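Mitogen activated protein kinase, putative (Leishmania donovani, PDB 4QNY) probably transfers phosphate from ATP to serine or threonine residues of protein substrates, as mitogen-activated protein kinases do. Local coordinates at residues A[68-73]-A[325-330]; A[75-80]-A[142-147]; A[189-194]-A[212-217]; A[223-228]-A[290-295]. One frame throughout, in Å; residues are numbered along the deposited sequence.

Contacts 1 and 2 both use helix 62-77, the alphaC helix of the kinase, and their centres lie 8 Å apart. They meet directly through a backbone hydrogen bond from Phe-327 N to Ala-144 O (2.9 Å). Contact 1 carries Glu-71, part of the ANP pocket; in contact 2 the side chain of Phe-78 is about 13 Å from the nucleotide. Contacts 3 and 4 form a second pair in the C-lobe, centres 5 Å apart, joined by the bond from Trp-190 NE1 to Gly-228 O (2.9 Å). The Tyr-191 side chain lies about 11 Å from both magnesium and ANP. Between contacts 1 and 4 the centres are 29 Å apart.

Contact 1: A[68-73]-A[325-330]; sequences ILREIK and ALFRFD. With ANP (phosphoaminophosphonic acid-adenylate ester), chain D.
Arg-70, whose NH1 is hydrogen-bonded to Ala-172 O, turns one face of its guanidinium to Phe-329. The helix it stands on, 62-77, is the alphaC helix of the protein kinase fold, and 325-330 belongs to the C-terminal extension that in MAP kinases runs back towards the N-lobe. Phe-329 CD1 sits 3.5 Å above the guanidinium plane, off towards its rim, while Arg-70 NE lies at the edge of the phenyl ring. The two planes are 76° apart, so they are steeply inclined and do not stack in parallel. A bend at chi3 (-71°) in an otherwise extended arginine chain brings the group there. On the phenylalanine side, Phe-327 places CD2 over the centre of one Phe-329 face, 3.4 Å above it. The inner side of the helix faces the nucleotide: Glu-71 points away from 325-330, its OE2 forms the salt bridge with Lys-52 that marks an alphaC-in kinase, and its OE1 lies 2.9 Å from O2G of ANP. One turn along from Arg-70, the aliphatic root of Lys-73 completes the contact, CB resting in the plane of the Phe-327 ring at its edge, 3.8 Å from CZ.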
# COMPACT_ATOMS: atom_id res chain seq x y z
N ILE A 68 -5.55 -10.83 8.04
CA ILE A 68 -6.25 -11.15 6.80
C ILE A 68 -7.75 -10.90 6.97
O ILE A 68 -8.42 -10.49 6.03
CB ILE A 68 -5.98 -12.61 6.34
CG1 ILE A 68 -6.28 -12.76 4.85
CG2 ILE A 68 -6.75 -13.63 7.16
CD1 ILE A 68 -5.31 -12.01 3.95
N LEU A 69 -8.27 -11.13 8.17
CA LEU A 69 -9.69 -10.89 8.45
C LEU A 69 -10.02 -9.41 8.32
O LEU A 69 -11.04 -9.04 7.74
CB LEU A 69 -10.05 -11.39 9.85
CG LEU A 69 -11.46 -11.04 10.34
CD1 LEU A 69 -12.51 -11.68 9.46
CD2 LEU A 69 -11.65 -11.46 11.79
N ARG A 70 -9.14 -8.57 8.85
CA ARG A 70 -9.31 -7.13 8.76
C ARG A 70 -9.23 -6.66 7.31
O ARG A 70 -9.95 -5.75 6.90
CB ARG A 70 -8.25 -6.41 9.61
CG ARG A 70 -8.30 -4.90 9.51
CD ARG A 70 -7.19 -4.24 10.33
NE ARG A 70 -7.42 -4.36 11.77
CZ ARG A 70 -6.66 -3.79 12.69
NH1 ARG A 70 -5.61 -3.05 12.33
NH2 ARG A 70 -6.94 -3.95 13.98
N GLU A 71 -8.35 -7.29 6.53
CA GLU A 71 -8.16 -6.92 5.13
C GLU A 71 -9.43 -7.16 4.31
O GLU A 71 -9.82 -6.32 3.50
CB GLU A 71 -6.99 -7.70 4.53
CG GLU A 71 -6.71 -7.35 3.07
CD GLU A 71 -5.54 -8.13 2.50
OE1 GLU A 71 -4.77 -8.72 3.28
OE2 GLU A 71 -5.39 -8.15 1.26
N ILE A 72 -10.06 -8.31 4.52
CA ILE A 72 -11.31 -8.63 3.84
C ILE A 72 -12.42 -7.67 4.26
O ILE A 72 -13.19 -7.19 3.43
CB ILE A 72 -11.75 -10.09 4.11
CG1 ILE A 72 -11.05 -11.04 3.14
CG2 ILE A 72 -13.26 -10.24 3.95
CD1 ILE A 72 -9.98 -11.87 3.78
N LYS A 73 -12.48 -7.39 5.56
CA LYS A 73 -13.47 -6.45 6.09
C LYS A 73 -13.32 -5.07 5.47
O LYS A 73 -14.31 -4.42 5.12
CB LYS A 73 -13.36 -6.35 7.61
CG LYS A 73 -14.03 -7.49 8.36
CD LYS A 73 -14.16 -7.15 9.84
CE LYS A 73 -15.16 -8.06 10.53
NZ LYS A 73 -15.44 -7.62 11.93
N ALA A 325 -17.94 6.44 5.88
CA ALA A 325 -18.33 5.91 7.18
C ALA A 325 -17.13 5.36 7.94
O ALA A 325 -16.18 4.86 7.33
CB ALA A 325 -19.39 4.83 7.02
N LEU A 326 -17.17 5.45 9.26
CA LEU A 326 -16.07 4.99 10.10
C LEU A 326 -16.00 3.47 10.15
O LEU A 326 -16.99 2.80 10.45
CB LEU A 326 -16.22 5.55 11.52
CG LEU A 326 -15.01 5.38 12.44
CD1 LEU A 326 -14.19 6.66 12.48
CD2 LEU A 326 -15.45 4.97 13.84
N PHE A 327 -14.83 2.93 9.85
CA PHE A 327 -14.60 1.49 9.96
C PHE A 327 -14.48 1.09 11.43
O PHE A 327 -13.69 1.67 12.17
CB PHE A 327 -13.34 1.09 9.19
CG PHE A 327 -13.03 -0.38 9.25
CD1 PHE A 327 -13.66 -1.27 8.40
CD2 PHE A 327 -12.09 -0.87 10.14
CE1 PHE A 327 -13.38 -2.62 8.45
CE2 PHE A 327 -11.80 -2.22 10.20
CZ PHE A 327 -12.44 -3.10 9.35
N ARG A 328 -15.27 0.11 11.84
CA ARG A 328 -15.25 -0.32 13.24
C ARG A 328 -14.30 -1.50 13.45
O ARG A 328 -14.48 -2.58 12.89
CB ARG A 328 -16.65 -0.70 13.71
CG ARG A 328 -16.69 -1.23 15.13
CD ARG A 328 -18.12 -1.39 15.63
NE ARG A 328 -19.09 -1.35 14.54
CZ ARG A 328 -20.39 -1.60 14.69
NH1 ARG A 328 -20.87 -1.92 15.88
NH2 ARG A 328 -21.20 -1.55 13.64
N PHE A 329 -13.28 -1.28 14.28
CA PHE A 329 -12.29 -2.30 14.60
C PHE A 329 -12.70 -3.13 15.81
O PHE A 329 -12.82 -2.60 16.92
CB PHE A 329 -10.92 -1.66 14.87
CG PHE A 329 -10.37 -0.88 13.71
CD1 PHE A 329 -9.49 -1.46 12.82
CD2 PHE A 329 -10.70 0.46 13.54
CE1 PHE A 329 -8.97 -0.74 11.76
CE2 PHE A 329 -10.19 1.19 12.49
CZ PHE A 329 -9.32 0.59 11.59
N ASP A 330 -12.89 -4.43 15.60
CA ASP A 330 -13.13 -5.36 16.70
C ASP A 330 -12.71 -6.78 16.31
O ASP A 330 -11.52 -7.08 16.21
CB ASP A 330 -14.59 -5.35 17.14
CG ASP A 330 -14.90 -4.26 18.14
OD1 ASP A 330 -14.43 -4.36 19.30
OD2 ASP A 330 -15.60 -3.29 17.78
PG ANP D . -0.73 -9.51 1.72
O1G ANP D . -1.02 -10.83 1.08
O2G ANP D . -2.08 -8.79 2.08
O3G ANP D . 0.08 -9.75 3.06
PB ANP D . 0.49 -9.19 -0.82
O1B ANP D . 1.02 -10.58 -0.67
O2B ANP D . 1.57 -8.33 -1.54
N3B ANP D . 0.18 -8.51 0.69
PA ANP D . -1.21 -8.10 -2.72
O1A ANP D . -0.34 -6.91 -2.59
O2A ANP D . -2.69 -7.79 -2.49
O3A ANP D . -0.83 -9.23 -1.65
O5' ANP D . -0.97 -8.73 -4.15
C5' ANP D . 0.35 -8.99 -4.66
C4' ANP D . 0.42 -8.56 -6.10
O4' ANP D . -0.68 -9.14 -6.84
C3' ANP D . 0.28 -7.06 -6.35
O3' ANP D . 1.54 -6.40 -6.18
C2' ANP D . -0.21 -7.01 -7.79
O2' ANP D . 0.87 -7.08 -8.72
C1' ANP D . -1.08 -8.27 -7.88
N9 ANP D . -2.51 -8.00 -7.74
C8 ANP D . -3.22 -7.95 -6.57
N7 ANP D . -4.50 -7.69 -6.73
C5 ANP D . -4.63 -7.56 -8.11
C6 ANP D . -5.74 -7.29 -8.93
N6 ANP D . -6.97 -7.08 -8.47
N1 ANP D . -5.53 -7.23 -10.27
C2 ANP D . -4.30 -7.44 -10.74
N3 ANP D . -3.18 -7.71 -10.06
C4 ANP D . -3.41 -7.75 -8.74

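Contact 2: A[75-80]-A[142-147]; sequences LAHFND and HSAGVI
His-77 and Phe-78 pack their rings against each other and together receive Ala-144. The imidazole stands with its edge over one face of Phe-78, ND1 lying 3.7 Å above the centre of that ring, and Phe-78 CE1 sits in the imidazole plane at its edge. Phe-327 meets the same imidazole edge-to-face. The methyl of Ala-144 comes obliquely into the corner between the two rings, its CB 3.7 Å from His-77 CE1 and 3.9 Å from Phe-78 CE1; CZ of Phe-78 is scarcely farther.

Different first torsions help bring the two rings to the same methyl: His-77 has CG anti to its backbone nitrogen (chi1 179°), whereas in Phe-78 CG is anti to the carbonyl carbon (chi1 -65°). Residues 75-80 are the end of the alphaC helix and the start of the loop towards strand 86-90. Opposite, helix 124-143, the alphaE helix, ends in a Schellman motif. Gly-145, with phi at 80°, closes the last turn by the bond from its N to His-142 O (3.0 Å), and the chain then enters strand 146-147. This places Ala-144 on the corner, its methyl turned to the rings. Phe-78 also packs on Ile-140 and Ile-141 of the same helix, and Asp-80 makes a salt bridge to Arg-136 farther back along it.

No hydrogen bond links 75-80 to 142-147: the end of the alphaC helix and the residue after it touch the C-lobe here in a joint of van der Waals contacts, apolar on the Phe-78 side, with an imidazole carbon as the other partner.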
# COMPACT_ATOMS: atom_id res chain seq x y z
N LEU A 75 -11.84 -4.34 2.53
CA LEU A 75 -12.16 -4.42 1.11
C LEU A 75 -13.67 -4.34 0.88
O LEU A 75 -14.13 -3.70 -0.06
CB LEU A 75 -11.60 -5.71 0.50
CG LEU A 75 -10.09 -5.75 0.27
CD1 LEU A 75 -9.65 -7.15 -0.15
CD2 LEU A 75 -9.69 -4.73 -0.78
N ALA A 76 -14.43 -4.99 1.76
CA ALA A 76 -15.88 -4.95 1.68
C ALA A 76 -16.42 -3.62 2.19
O ALA A 76 -17.51 -3.19 1.79
CB ALA A 76 -16.48 -6.10 2.48
N HIS A 77 -15.65 -2.96 3.05
CA HIS A 77 -16.06 -1.70 3.65
C HIS A 77 -16.08 -0.56 2.63
O HIS A 77 -16.93 0.32 2.69
CB HIS A 77 -15.14 -1.34 4.81
CG HIS A 77 -15.47 -0.04 5.47
ND1 HIS A 77 -14.85 1.15 5.13
CD2 HIS A 77 -16.36 0.27 6.44
CE1 HIS A 77 -15.34 2.13 5.87
NE2 HIS A 77 -16.26 1.62 6.68
N PHE A 78 -15.13 -0.59 1.70
CA PHE A 78 -15.00 0.48 0.72
C PHE A 78 -15.72 0.16 -0.59
O PHE A 78 -15.68 -0.97 -1.07
CB PHE A 78 -13.53 0.78 0.44
CG PHE A 78 -12.78 1.33 1.62
CD1 PHE A 78 -13.06 2.60 2.09
CD2 PHE A 78 -11.80 0.59 2.25
CE1 PHE A 78 -12.38 3.12 3.18
CE2 PHE A 78 -11.12 1.09 3.33
CZ PHE A 78 -11.40 2.36 3.80
N ASN A 79 -16.36 1.17 -1.16
CA ASN A 79 -16.99 1.06 -2.47
C ASN A 79 -16.64 2.28 -3.31
O ASN A 79 -17.46 3.19 -3.47
CB ASN A 79 -18.50 0.91 -2.34
CG ASN A 79 -19.17 0.55 -3.65
OD1 ASN A 79 -18.59 -0.14 -4.49
ND2 ASN A 79 -20.40 1.02 -3.84
N ASP A 80 -15.42 2.30 -3.83
CA ASP A 80 -14.90 3.47 -4.53
C ASP A 80 -14.08 3.05 -5.74
O ASP A 80 -13.54 1.95 -5.79
CB ASP A 80 -14.06 4.32 -3.58
CG ASP A 80 -13.69 5.67 -4.17
OD1 ASP A 80 -14.53 6.59 -4.13
OD2 ASP A 80 -12.55 5.80 -4.66
N HIS A 142 -8.51 7.33 5.02
CA HIS A 142 -8.21 8.07 6.25
C HIS A 142 -9.47 8.60 6.92
O HIS A 142 -9.54 8.69 8.15
CB HIS A 142 -7.26 9.23 5.95
CG HIS A 142 -5.89 8.79 5.53
ND1 HIS A 142 -4.94 9.66 5.03
CD2 HIS A 142 -5.30 7.57 5.54
CE1 HIS A 142 -3.84 9.00 4.75
NE2 HIS A 142 -4.03 7.73 5.05
N SER A 143 -10.47 8.96 6.12
CA SER A 143 -11.73 9.47 6.66
C SER A 143 -12.49 8.36 7.38
O SER A 143 -13.30 8.63 8.27
CB SER A 143 -12.60 10.06 5.54
OG SER A 143 -12.97 9.06 4.61
N ALA A 144 -12.22 7.12 7.00
CA ALA A 144 -12.84 5.96 7.64
C ALA A 144 -12.08 5.57 8.90
O ALA A 144 -12.41 4.57 9.54
CB ALA A 144 -12.90 4.79 6.67
N GLY A 145 -11.07 6.36 9.26
CA GLY A 145 -10.30 6.12 10.46
C GLY A 145 -9.25 5.04 10.29
O GLY A 145 -8.82 4.41 11.26
N VAL A 146 -8.83 4.82 9.04
CA VAL A 146 -7.90 3.75 8.73
C VAL A 146 -6.61 4.28 8.09
O VAL A 146 -6.65 5.15 7.22
CB VAL A 146 -8.54 2.71 7.79
CG1 VAL A 146 -7.59 1.53 7.57
CG2 VAL A 146 -9.87 2.23 8.35
N ILE A 147 -5.48 3.75 8.53
CA ILE A 147 -4.19 4.05 7.93
C ILE A 147 -3.71 2.84 7.13
O ILE A 147 -3.73 1.72 7.63
CB ILE A 147 -3.14 4.42 9.00
CG1 ILE A 147 -3.58 5.67 9.76
CG2 ILE A 147 -1.78 4.64 8.36
CD1 ILE A 147 -2.69 6.03 10.93

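Contact 3: A[189-194]-A[212-217]; sequences RWYRAP and IGCILG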
# COMPACT_ATOMS: atom_id res chain seq x y z
N ARG A 189 11.56 -2.08 2.99
CA ARG A 189 11.46 -1.02 4.00
C ARG A 189 11.69 0.36 3.39
O ARG A 189 11.70 1.37 4.10
CB ARG A 189 12.46 -1.26 5.13
CG ARG A 189 13.89 -0.90 4.77
CD ARG A 189 14.85 -1.08 5.94
NE ARG A 189 15.13 -2.49 6.20
CZ ARG A 189 14.90 -3.10 7.36
NH1 ARG A 189 14.37 -2.42 8.37
NH2 ARG A 189 15.19 -4.38 7.50
N TRP A 190 11.86 0.40 2.08
CA TRP A 190 12.27 1.61 1.38
C TRP A 190 11.21 2.72 1.38
O TRP A 190 11.50 3.85 1.00
CB TRP A 190 12.64 1.28 -0.07
CG TRP A 190 13.80 0.34 -0.19
CD1 TRP A 190 14.66 -0.04 0.80
CD2 TRP A 190 14.23 -0.33 -1.38
NE1 TRP A 190 15.60 -0.91 0.30
CE2 TRP A 190 15.36 -1.11 -1.03
CE3 TRP A 190 13.78 -0.36 -2.70
CZ2 TRP A 190 16.04 -1.90 -1.96
CZ3 TRP A 190 14.45 -1.14 -3.62
CH2 TRP A 190 15.57 -1.90 -3.24
N TYR A 191 10.00 2.39 1.82
CA TYR A 191 8.90 3.34 1.75
C TYR A 191 8.36 3.69 3.13
O TYR A 191 7.29 4.28 3.27
CB TYR A 191 7.79 2.78 0.86
CG TYR A 191 8.28 2.48 -0.53
CD1 TYR A 191 8.28 3.45 -1.52
CD2 TYR A 191 8.77 1.22 -0.86
CE1 TYR A 191 8.74 3.18 -2.79
CE2 TYR A 191 9.23 0.94 -2.13
CZ TYR A 191 9.22 1.93 -3.09
OH TYR A 191 9.67 1.66 -4.36
N ARG A 192 9.12 3.33 4.16
CA ARG A 192 8.76 3.64 5.54
C ARG A 192 9.11 5.08 5.89
O ARG A 192 10.24 5.53 5.67
CB ARG A 192 9.45 2.68 6.50
CG ARG A 192 8.94 1.25 6.41
CD ARG A 192 9.73 0.32 7.32
NE ARG A 192 8.97 -0.87 7.66
CZ ARG A 192 9.41 -1.85 8.44
NH1 ARG A 192 10.63 -1.79 8.96
NH2 ARG A 192 8.63 -2.90 8.69
N ALA A 193 8.13 5.80 6.44
CA ALA A 193 8.32 7.18 6.88
C ALA A 193 9.37 7.25 7.99
O ALA A 193 9.55 6.29 8.73
CB ALA A 193 7.00 7.76 7.35
N PRO A 194 10.07 8.39 8.10
CA PRO A 194 11.13 8.56 9.10
C PRO A 194 10.66 8.36 10.54
O PRO A 194 11.44 7.89 11.37
CB PRO A 194 11.61 10.00 8.88
CG PRO A 194 10.51 10.67 8.11
CD PRO A 194 9.94 9.59 7.25
N ILE A 212 3.48 8.13 -0.83
CA ILE A 212 3.11 8.76 -2.09
C ILE A 212 4.26 9.61 -2.63
O ILE A 212 4.51 9.64 -3.83
CB ILE A 212 1.84 9.63 -1.94
CG1 ILE A 212 0.65 8.76 -1.55
CG2 ILE A 212 1.54 10.38 -3.22
CD1 ILE A 212 0.29 7.71 -2.58
N GLY A 213 4.96 10.28 -1.72
CA GLY A 213 6.12 11.07 -2.08
C GLY A 213 7.21 10.22 -2.69
O GLY A 213 7.82 10.59 -3.69
N CYS A 214 7.46 9.06 -2.09
CA CYS A 214 8.43 8.11 -2.62
C CYS A 214 8.02 7.65 -4.01
O CYS A 214 8.84 7.55 -4.92
CB CYS A 214 8.57 6.90 -1.70
SG CYS A 214 9.18 7.29 -0.04
N ILE A 215 6.72 7.39 -4.17
CA ILE A 215 6.17 6.98 -5.46
C ILE A 215 6.27 8.11 -6.47
O ILE A 215 6.61 7.89 -7.64
CB ILE A 215 4.70 6.53 -5.31
CG1 ILE A 215 4.63 5.23 -4.50
CG2 ILE A 215 4.06 6.32 -6.68
CD1 ILE A 215 3.22 4.81 -4.14
N LEU A 216 5.98 9.33 -6.03
CA LEU A 216 6.10 10.51 -6.88
C LEU A 216 7.55 10.70 -7.34
O LEU A 216 7.80 11.07 -8.49
CB LEU A 216 5.61 11.76 -6.15
CG LEU A 216 5.80 13.10 -6.87
CD1 LEU A 216 5.13 13.09 -8.23
CD2 LEU A 216 5.28 14.25 -6.01
N GLY A 217 8.49 10.44 -6.44
CA GLY A 217 9.90 10.57 -6.74
C GLY A 217 10.35 9.62 -7.84
O GLY A 217 11.23 9.94 -8.63
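The main apolar contact is between Tyr-191 and Cys-214. Cys-214 CB lies at the edge of the tyrosine ring, close to its plane, 3.5 Å from CD1 and 3.9 Å from CE1. Tyr-191 lies in the P+1 segment of the kinase, two residues before Ala-193, which opens the APE motif and is the N-cap of helix 194-197.

The sulfur adds a looser term. Cys-214 SG stands 5.4 Å from the ring centroid and 65° off the normal, an oblique sulfur-aromatic contact, and it also lies 4.3 Å from Trp-190 O. With chi1 at -62°, the SG branch is anti to the cysteine's carbonyl carbon, which leaves CB as the atom nearest the ring.

Polar bonds add to this. Tyr-191 OH is hydrogen-bonded to Glu-218 OE2, so one helix engages both the ring edge and the hydroxyl. A type I turn from Arg-189 to Arg-192 is closed by the bond from Arg-192 N to Arg-189 O (3.2 Å).

Helix 206-219, the alphaF helix at the core of the kinase C-lobe, carries Cys-214 on the side turned to this loop, while Ile-212 packs on Ile-131, Ala-134 and Leu-138 of helix 124-143. Beyond the loop, Arg-189 and Trp-190 rest on Gln-234 of helix 231-242.

Contact 4: A[223-228]-A[290-295]; sequences RPLFQG and HMLVFN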
# COMPACT_ATOMS: atom_id res chain seq x y z
N ARG A 223 14.84 5.63 -9.66
CA ARG A 223 14.73 4.41 -8.85
C ARG A 223 14.33 4.81 -7.43
O ARG A 223 14.38 6.00 -7.10
CB ARG A 223 16.06 3.65 -8.87
CG ARG A 223 16.26 2.78 -10.10
CD ARG A 223 15.44 1.50 -10.01
NE ARG A 223 15.90 0.63 -8.92
CZ ARG A 223 15.32 -0.51 -8.58
NH1 ARG A 223 14.25 -0.94 -9.23
NH2 ARG A 223 15.81 -1.23 -7.58
N PRO A 224 13.90 3.84 -6.60
CA PRO A 224 13.55 4.13 -5.20
C PRO A 224 14.58 5.02 -4.50
O PRO A 224 15.76 4.68 -4.45
CB PRO A 224 13.48 2.75 -4.57
CG PRO A 224 12.98 1.88 -5.67
CD PRO A 224 13.58 2.44 -6.95
N LEU A 225 14.11 6.14 -3.96
CA LEU A 225 14.99 7.17 -3.42
C LEU A 225 15.73 6.73 -2.16
O LEU A 225 16.90 7.09 -1.97
CB LEU A 225 14.18 8.44 -3.12
CG LEU A 225 13.24 8.95 -4.22
CD1 LEU A 225 12.50 10.19 -3.75
CD2 LEU A 225 14.00 9.22 -5.50
N PHE A 226 15.06 5.97 -1.31
CA PHE A 226 15.63 5.60 -0.01
C PHE A 226 15.79 4.09 0.13
O PHE A 226 14.96 3.43 0.73
CB PHE A 226 14.76 6.15 1.12
CG PHE A 226 14.21 7.52 0.85
CD1 PHE A 226 15.05 8.62 0.80
CD2 PHE A 226 12.85 7.71 0.65
CE1 PHE A 226 14.55 9.89 0.56
CE2 PHE A 226 12.34 8.97 0.41
CZ PHE A 226 13.19 10.06 0.36
N GLN A 227 16.88 3.56 -0.42
CA GLN A 227 17.11 2.12 -0.43
C GLN A 227 17.98 1.66 0.74
O GLN A 227 19.16 1.35 0.56
CB GLN A 227 17.76 1.70 -1.75
CG GLN A 227 16.89 1.95 -2.97
CD GLN A 227 17.56 1.54 -4.27
OE1 GLN A 227 18.58 0.86 -4.25
NE2 GLN A 227 16.99 1.96 -5.39
N GLY A 228 17.38 1.59 1.92
CA GLY A 228 18.09 1.11 3.10
C GLY A 228 18.13 -0.40 3.17
O GLY A 228 17.22 -1.08 2.70
N HIS A 290 7.43 18.71 -0.24
CA HIS A 290 6.54 18.83 0.90
C HIS A 290 6.02 17.47 1.36
O HIS A 290 5.75 17.27 2.54
CB HIS A 290 5.37 19.76 0.56
CG HIS A 290 4.80 20.47 1.75
ND1 HIS A 290 3.93 21.53 1.63
CD2 HIS A 290 4.96 20.26 3.08
CE1 HIS A 290 3.59 21.95 2.84
NE2 HIS A 290 4.20 21.19 3.73
N MET A 291 5.88 16.54 0.41
CA MET A 291 5.46 15.18 0.74
C MET A 291 6.55 14.43 1.50
O MET A 291 6.26 13.51 2.26
CB MET A 291 5.10 14.40 -0.53
CG MET A 291 3.69 14.64 -1.04
SD MET A 291 3.34 13.70 -2.54
CE MET A 291 1.60 14.05 -2.77
N LEU A 292 7.80 14.83 1.29
CA LEU A 292 8.93 14.15 1.90
C LEU A 292 9.59 15.00 2.98
O LEU A 292 10.82 15.10 3.04
CB LEU A 292 9.95 13.75 0.83
CG LEU A 292 9.46 12.71 -0.18
CD1 LEU A 292 10.50 12.46 -1.26
CD2 LEU A 292 9.08 11.41 0.51
N VAL A 293 8.77 15.62 3.82
CA VAL A 293 9.27 16.39 4.95
C VAL A 293 9.48 15.47 6.15
O VAL A 293 8.61 14.64 6.45
CB VAL A 293 8.32 17.54 5.33
CG1 VAL A 293 8.75 18.20 6.64
CG2 VAL A 293 8.26 18.57 4.21
N PHE A 294 10.62 15.60 6.81
CA PHE A 294 10.99 14.77 7.95
C PHE A 294 9.91 14.74 9.03
O PHE A 294 9.35 13.68 9.33
CB PHE A 294 12.31 15.27 8.55
CG PHE A 294 12.74 14.52 9.78
CD1 PHE A 294 13.40 13.31 9.68
CD2 PHE A 294 12.51 15.04 11.04
CE1 PHE A 294 13.80 12.62 10.81
CE2 PHE A 294 12.90 14.37 12.18
CZ PHE A 294 13.55 13.15 12.06
N ASN A 295 9.62 15.90 9.60
CA ASN A 295 8.58 16.02 10.62
C ASN A 295 7.19 15.89 10.00
O ASN A 295 6.80 16.72 9.17
CB ASN A 295 8.71 17.36 11.35
CG ASN A 295 7.92 17.41 12.65
OD1 ASN A 295 6.99 16.63 12.85
ND2 ASN A 295 8.30 18.33 13.53
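In the C-lobe of the kinase fold, the loop that joins the alphaF helix, 206-219, to helix 231-242 packs against the end of helix 282-291. Leu-292, the first residue to leave that helix, carries the whole of the other side of this contact. Its CD1 methyl reaches two residues of the loop, 3.9 Å from Leu-225 CD1 and 4.0 Å from Phe-226 CZ. The second methyl, CD2, comes to 4.1 Å from Phe-226 CE2, so the fork of the leucine meets the far end of the phenyl ring. CD1 lies close to the ring plane, at the edge, and the two side chains approach head-on from opposite directions. With chi2 at 176° CD1 is anti to CA, which carries this methyl outward to Leu-225 and Phe-226.

Within the loop, Leu-225 CB covers a face of the Phe-226 ring, 3.8 Å above its centre. The neighbouring leucine therefore both covers a ring face with CB and meets Leu-292 with CD1. Gln-227 folds back to give a weak hydrogen bond from NE2 to Pro-224 O (3.1 Å, angle 131°). The contact across the segments has no hydrogen bond and is wholly apolar.

Several helices surround this cluster. Phe-226 meets the Trp-210 ring at about 25° between planes and touches Cys-214, both on helix 206-219; it also packs on Ile-238 and Val-241 of helix 231-242, whose Gln-234 NE2 is hydrogen-bonded to Phe-226 O. Leu-292 likewise touches Trp-210, while Met-291 beside it packs on Ile-212 of helix 206-219.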